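Local coordinates for deoxyribodipyrimidine photo-lyase (Oryza sativa Japonica Group, PDB 3UMV), which uses light and a bound FAD to split UV-induced cyclobutane pyrimidine dimers in DNA back into separate pyrimidines, at residues A295-C298 against A299-A302; D314-L317 against E318-V322. All blocks are in the same frame, centred on the assembly; numbering follows the deposited sequence.

Contact 1: residues A295-C298 against A299-A302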
loop_
_atom_site.group_PDB
_atom_site.type_symbol
_atom_site.label_atom_id
_atom_site.label_comp_id
_atom_site.label_asym_id
_atom_site.label_seq_id
_atom_site.Cartn_x
_atom_site.Cartn_y
_atom_site.Cartn_z
ATOM N N ALA A 295 1.548 -6.575 7.725
ATOM C CA ALA A 295 0.114 -6.713 8.008
ATOM C C ALA A 295 -0.142 -7.962 8.852
ATOM O O ALA A 295 -1.048 -7.970 9.681
ATOM C CB ALA A 295 -0.693 -6.781 6.736
ATOM N N GLN A 296 0.646 -9.011 8.607
ATOM C CA GLN A 296 0.594 -10.246 9.389
ATOM C C GLN A 296 0.952 -9.967 10.853
ATOM O O GLN A 296 0.266 -10.447 11.762
ATOM C CB GLN A 296 1.524 -11.299 8.765
ATOM C CG GLN A 296 1.524 -12.654 9.454
ATOM C CD GLN A 296 2.108 -13.748 8.575
ATOM O OE1 GLN A 296 2.204 -13.606 7.346
ATOM N NE2 GLN A 296 2.511 -14.841 9.196
ATOM N N ARG A 297 1.999 -9.174 11.086
ATOM C CA ARG A 297 2.287 -8.702 12.447
ATOM C C ARG A 297 1.074 -8.021 13.096
ATOM O O ARG A 297 0.764 -8.276 14.266
ATOM C CB ARG A 297 3.473 -7.728 12.452
ATOM C CG ARG A 297 3.665 -7.000 13.783
ATOM C CD ARG A 297 3.798 -8.002 14.922
ATOM N NE ARG A 297 4.869 -8.958 14.674
ATOM C CZ ARG A 297 5.009 -10.121 15.299
ATOM N NH1 ARG A 297 6.024 -10.912 14.983
ATOM N NH2 ARG A 297 4.137 -10.495 16.230
ATOM N N CYS A 298 0.406 -7.137 12.354
ATOM C CA CYS A 298 -0.743 -6.415 12.902
ATOM C C CYS A 298 -1.876 -7.395 13.235
ATOM O O CYS A 298 -2.541 -7.270 14.274
ATOM C CB CYS A 298 -1.235 -5.359 11.906
ATOM S SG CYS A 298 -0.084 -4.004 11.642
ATOM N N ALA A 299 -2.095 -8.358 12.343
ATOM C CA ALA A 299 -3.106 -9.395 12.557
ATOM C C ALA A 299 -2.794 -10.279 13.771
ATOM O O ALA A 299 -3.685 -10.577 14.559
ATOM C CB ALA A 299 -3.247 -10.257 11.308
ATOM N N LEU A 300 -1.540 -10.696 13.911
ATOM C CA LEU A 300 -1.131 -11.519 15.053
ATOM C C LEU A 300 -1.375 -10.810 16.378
ATOM O O LEU A 300 -1.828 -11.417 17.350
ATOM C CB LEU A 300 0.353 -11.874 14.959
ATOM C CG LEU A 300 0.733 -12.861 13.871
ATOM C CD1 LEU A 300 2.230 -12.795 13.605
ATOM C CD2 LEU A 300 0.290 -14.274 14.227
ATOM N N GLU A 301 -1.038 -9.532 16.422
ATOM C CA GLU A 301 -1.199 -8.765 17.646
ATOM C C GLU A 301 -2.668 -8.540 17.938
ATOM O O GLU A 301 -3.074 -8.487 19.102
ATOM C CB GLU A 301 -0.436 -7.444 17.556
ATOM C CG GLU A 301 1.067 -7.625 17.399
ATOM C CD GLU A 301 1.677 -8.339 18.589
ATOM O OE1 GLU A 301 1.079 -8.258 19.686
ATOM O OE2 GLU A 301 2.739 -8.982 18.437
ATOM N N ALA A 302 -3.473 -8.393 16.889
ATOM C CA ALA A 302 -4.912 -8.268 17.089
ATOM C C ALA A 302 -5.466 -9.567 17.675
ATOM O O ALA A 302 -6.316 -9.543 18.552
ATOM C CB ALA A 302 -5.612 -7.915 15.787
#
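R297 leaves the helix with CG anti to its backbone N (chi1 169°) and then bends twice, at chi2 and chi3, which folds its guanidinium forward along the helix to E301. E301 bends at chi2 to meet it. The resulting salt bridge, NH2 of R297 to OE2 of E301 at 3.0 Å, is weak as a hydrogen bond, the N-H pointing well off line at 131°, with the guanidinium and carboxylate planes 35° apart. Their stems touch too, CD of R297 lying 3.7 Å from CG of E301. CD1 of L300 sits over one guanidinium face, near its rim, 4.0 Å from NH2 of R297. D52 and E202 take the same arginine from outside, and K304 also salt-bridges OE2 of E301. A leucine in place of R297 would probably strip D52 and E202 of this cation and leave E301 to K304. Underneath, the backbone is regular: N of L300 bonds to O of Q296 at 2.8 Å, and A299, E301 and A302 each donate four residues back in the same way. This is an i to i+4 Arg-Glu salt bridge along an alpha-helix, here on helix 295-305, whose A295, C298, A299 and A302 pack on FAD-binding helix 310-333.

Contact 2: residues D314-L317 against E318-V322. With FAD (flavin-adenine dinucleotide), chain I.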
loop_
_atom_site.group_PDB
_atom_site.type_symbol
_atom_site.label_atom_id
_atom_site.label_comp_id
_atom_site.label_asym_id
_atom_site.label_seq_id
_atom_site.Cartn_x
_atom_site.Cartn_y
_atom_site.Cartn_z
ATOM N N ASP A 314 -12.587 -8.297 15.603
ATOM C CA ASP A 314 -13.117 -8.963 14.415
ATOM C C ASP A 314 -13.290 -7.985 13.241
ATOM O O ASP A 314 -12.943 -8.298 12.101
ATOM C CB ASP A 314 -14.441 -9.668 14.729
ATOM C CG ASP A 314 -14.249 -10.933 15.565
ATOM O OD1 ASP A 314 -15.247 -11.654 15.806
ATOM O OD2 ASP A 314 -13.101 -11.211 15.964
ATOM N N ALA A 315 -13.818 -6.799 13.530
ATOM C CA ALA A 315 -14.052 -5.797 12.501
ATOM C C ALA A 315 -12.736 -5.256 11.939
ATOM O O ALA A 315 -12.594 -5.071 10.732
ATOM C CB ALA A 315 -14.906 -4.672 13.061
ATOM N N PHE A 316 -11.776 -5.011 12.821
ATOM C CA PHE A 316 -10.433 -4.599 12.421
ATOM C C PHE A 316 -9.779 -5.629 11.486
ATOM O O PHE A 316 -9.296 -5.280 10.412
ATOM C CB PHE A 316 -9.572 -4.376 13.660
ATOM C CG PHE A 316 -8.149 -3.980 13.357
ATOM C CD1 PHE A 316 -7.098 -4.781 13.771
ATOM C CD2 PHE A 316 -7.865 -2.808 12.668
ATOM C CE1 PHE A 316 -5.781 -4.425 13.510
ATOM C CE2 PHE A 316 -6.546 -2.443 12.407
ATOM C CZ PHE A 316 -5.506 -3.265 12.825
ATOM N N LEU A 317 -9.774 -6.890 11.902
ATOM C CA LEU A 317 -9.232 -7.982 11.093
ATOM C C LEU A 317 -9.920 -8.109 9.723
ATOM O O LEU A 317 -9.282 -8.483 8.744
ATOM C CB LEU A 317 -9.311 -9.298 11.871
ATOM C CG LEU A 317 -8.260 -9.477 12.975
ATOM C CD1 LEU A 317 -8.638 -10.627 13.928
ATOM C CD2 LEU A 317 -6.873 -9.684 12.369
ATOM N N GLU A 318 -11.219 -7.823 9.656
ATOM C CA GLU A 318 -11.934 -7.843 8.375
ATOM C C GLU A 318 -11.358 -6.798 7.400
ATOM O O GLU A 318 -11.140 -7.078 6.208
ATOM C CB GLU A 318 -13.444 -7.641 8.600
ATOM C CG GLU A 318 -14.277 -7.385 7.337
ATOM C CD GLU A 318 -14.381 -8.599 6.410
ATOM O OE1 GLU A 318 -14.715 -8.407 5.217
ATOM O OE2 GLU A 318 -14.134 -9.736 6.869
ATOM N N GLU A 319 -11.096 -5.597 7.899
ATOM C CA GLU A 319 -10.564 -4.541 7.034
ATOM C C GLU A 319 -9.083 -4.797 6.762
ATOM O O GLU A 319 -8.612 -4.707 5.619
ATOM C CB GLU A 319 -10.776 -3.156 7.665
ATOM C CG GLU A 319 -12.203 -2.894 8.153
ATOM C CD GLU A 319 -13.223 -2.848 7.028
ATOM O OE1 GLU A 319 -13.011 -2.095 6.048
ATOM O OE2 GLU A 319 -14.243 -3.561 7.121
ATOM N N LEU A 320 -8.354 -5.168 7.810
ATOM C CA LEU A 320 -6.915 -5.331 7.705
ATOM C C LEU A 320 -6.489 -6.496 6.803
ATOM O O LEU A 320 -5.485 -6.391 6.103
ATOM C CB LEU A 320 -6.310 -5.525 9.100
ATOM C CG LEU A 320 -4.822 -5.870 9.140
ATOM C CD1 LEU A 320 -4.010 -4.653 8.772
ATOM C CD2 LEU A 320 -4.446 -6.357 10.531
ATOM N N VAL A 321 -7.226 -7.607 6.843
ATOM C CA VAL A 321 -6.843 -8.811 6.111
ATOM C C VAL A 321 -7.724 -9.041 4.898
ATOM O O VAL A 321 -7.251 -9.033 3.763
ATOM C CB VAL A 321 -6.844 -10.060 7.015
ATOM C CG1 VAL A 321 -6.576 -11.334 6.195
ATOM C CG2 VAL A 321 -5.816 -9.891 8.135
ATOM N N VAL A 322 -9.015 -9.230 5.118
ATOM C CA VAL A 322 -9.889 -9.525 3.998
ATOM C C VAL A 322 -9.970 -8.410 2.945
ATOM O O VAL A 322 -9.751 -8.654 1.764
ATOM C CB VAL A 322 -11.292 -9.945 4.463
ATOM C CG1 VAL A 322 -12.249 -9.920 3.299
ATOM C CG2 VAL A 322 -11.224 -11.349 5.050
HETATM P PA FAD I . -8.385 1.454 9.519
HETATM O O1A FAD I . -9.877 1.589 9.560
HETATM O O2A FAD I . -7.718 1.488 10.866
HETATM O O5B FAD I . -8.029 0.107 8.731
HETATM C C5B FAD I . -6.890 -0.665 9.043
HETATM C C4B FAD I . -6.284 -1.241 7.760
HETATM O O4B FAD I . -7.214 -2.040 7.045
HETATM C C3B FAD I . -5.888 -0.151 6.783
HETATM O O3B FAD I . -4.620 0.381 7.086
HETATM C C2B FAD I . -5.870 -0.912 5.489
HETATM O O2B FAD I . -4.705 -1.711 5.427
HETATM C C1B FAD I . -7.042 -1.844 5.658
HETATM N N9A FAD I . -8.261 -1.272 5.063
HETATM C C8A FAD I . -9.231 -0.530 5.684
HETATM N N7A FAD I . -10.171 -0.225 4.759
HETATM C C5A FAD I . -9.801 -0.750 3.558
HETATM C C6A FAD I . -10.365 -0.759 2.276
HETATM N N6A FAD I . -11.569 -0.246 2.030
HETATM N N1A FAD I . -9.718 -1.408 1.248
HETATM C C2A FAD I . -8.527 -2.054 1.484
HETATM N N3A FAD I . -7.970 -2.041 2.744
HETATM C C4A FAD I . -8.605 -1.413 3.757
HETATM N N1 FAD I . -6.325 2.606 1.237
HETATM C C2 FAD I . -4.969 2.694 1.107
HETATM O O2 FAD I . -4.279 1.977 1.833
HETATM N N3 FAD I . -4.406 3.543 0.170
HETATM C C4 FAD I . -5.208 4.330 -0.637
HETATM O O4 FAD I . -4.701 5.091 -1.468
HETATM C C4X FAD I . -6.587 4.225 -0.504
HETATM N N5 FAD I . -7.439 4.989 -1.267
HETATM C C5X FAD I . -8.807 4.857 -1.135
HETATM C C6 FAD I . -9.666 5.617 -1.940
HETATM C C7 FAD I . -11.052 5.488 -1.805
HETATM C C7M FAD I . -11.953 6.306 -2.693
HETATM C C8 FAD I . -11.567 4.603 -0.854
HETATM C C8M FAD I . -13.044 4.425 -0.660
HETATM C C9 FAD I . -10.708 3.867 -0.056
HETATM C C9A FAD I . -9.337 3.990 -0.197
HETATM N N10 FAD I . -8.489 3.254 0.606
HETATM C C10 FAD I . -7.132 3.374 0.435
HETATM C "C1'" FAD I . -9.014 2.287 1.658
HETATM C "C2'" FAD I . -9.214 2.925 3.069
HETATM O "O2'" FAD I . -9.929 4.167 3.060
HETATM C "C3'" FAD I . -7.904 3.148 3.847
HETATM O "O3'" FAD I . -7.154 1.962 3.837
HETATM C "C4'" FAD I . -8.125 3.565 5.303
HETATM O "O4'" FAD I . -8.876 4.764 5.347
HETATM C "C5'" FAD I . -6.758 3.734 5.962
HETATM O "O5'" FAD I . -6.781 4.364 7.221
HETATM P P FAD I . -6.462 3.499 8.535
HETATM O O1P FAD I . -5.169 2.724 8.367
HETATM O O2P FAD I . -6.445 4.409 9.735
HETATM O O3P FAD I . -7.794 2.590 8.513
HETATM O O HOH W 1 -15.019 -4.441 9.469
#
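D314 meets the next turn through its backbone: its carbonyl O accepts a hydrogen bond from N of E318. Its carboxylate turns to R306 in a salt bridge, and E318 likewise sends its own acid end to R189, so neither charge is spent within this turn. A315 is held twice at its carbonyl O, by N of E319 at 3.2 Å and by a water. That water also donates to OE2 of E319, at 2.6 Å, tying the carboxylate back to the preceding turn. E319 keeps its stem close to the adenine, with CB 3.6 Å from C8A of FAD.

F316 comes next, and its O takes a straight bond from N of L320 at 2.8 Å. With CG anti to the backbone N (chi1 179°), its side chain stands out almost square to the helix axis, and CB of L320 lies over one face of the ring. CD2 of L320 touches the ring at CE1, 3.8 Å away. Across the ring, CE2 reaches C5B of FAD at 3.8 Å, an oblique approach to the methylene carbon of the adenosine ribose; F260 also meets this ring. Here helix 310-333 forms one wall of the FAD pocket of this class II photolyase: CA of L320 lies 3.4 Å from the oxygen O4B of the adenosine ribose, so the backbone itself comes up against the sugar, while Y268 and S282 are among the residues that hydrogen-bond the cofactor.

L317 faces helix 295-305, touching A299 and A302. Its carbonyl O receives N of V321 at 2.9 Å, but the donor stands 36° out of the carbonyl plane, where the helix widens into a pi-type turn over 318-322. CG2 of V321 comes only loosely alongside CD2 of L317.

Overall arrangement
Both contacts are successive-turn packing within helices that follow each other in the chain, 295-305 and 310-333, and their centres are about 10 Å apart. Contact 1 is the more buried overall, yet its side-chain link is ionic, made by two partly exposed residues. Contact 2 is partly buried and joins its turns with apolar groups and a water, its acids D314 and E318 pairing outside it, while another flank borders FAD. The helices meet directly: CD2 of L320 packs 3.6 Å from CB of C298, and CD2 of L317 lies 3.8 Å from CA of A299. Helix 295-305 thus backs the cofactor-lining helix.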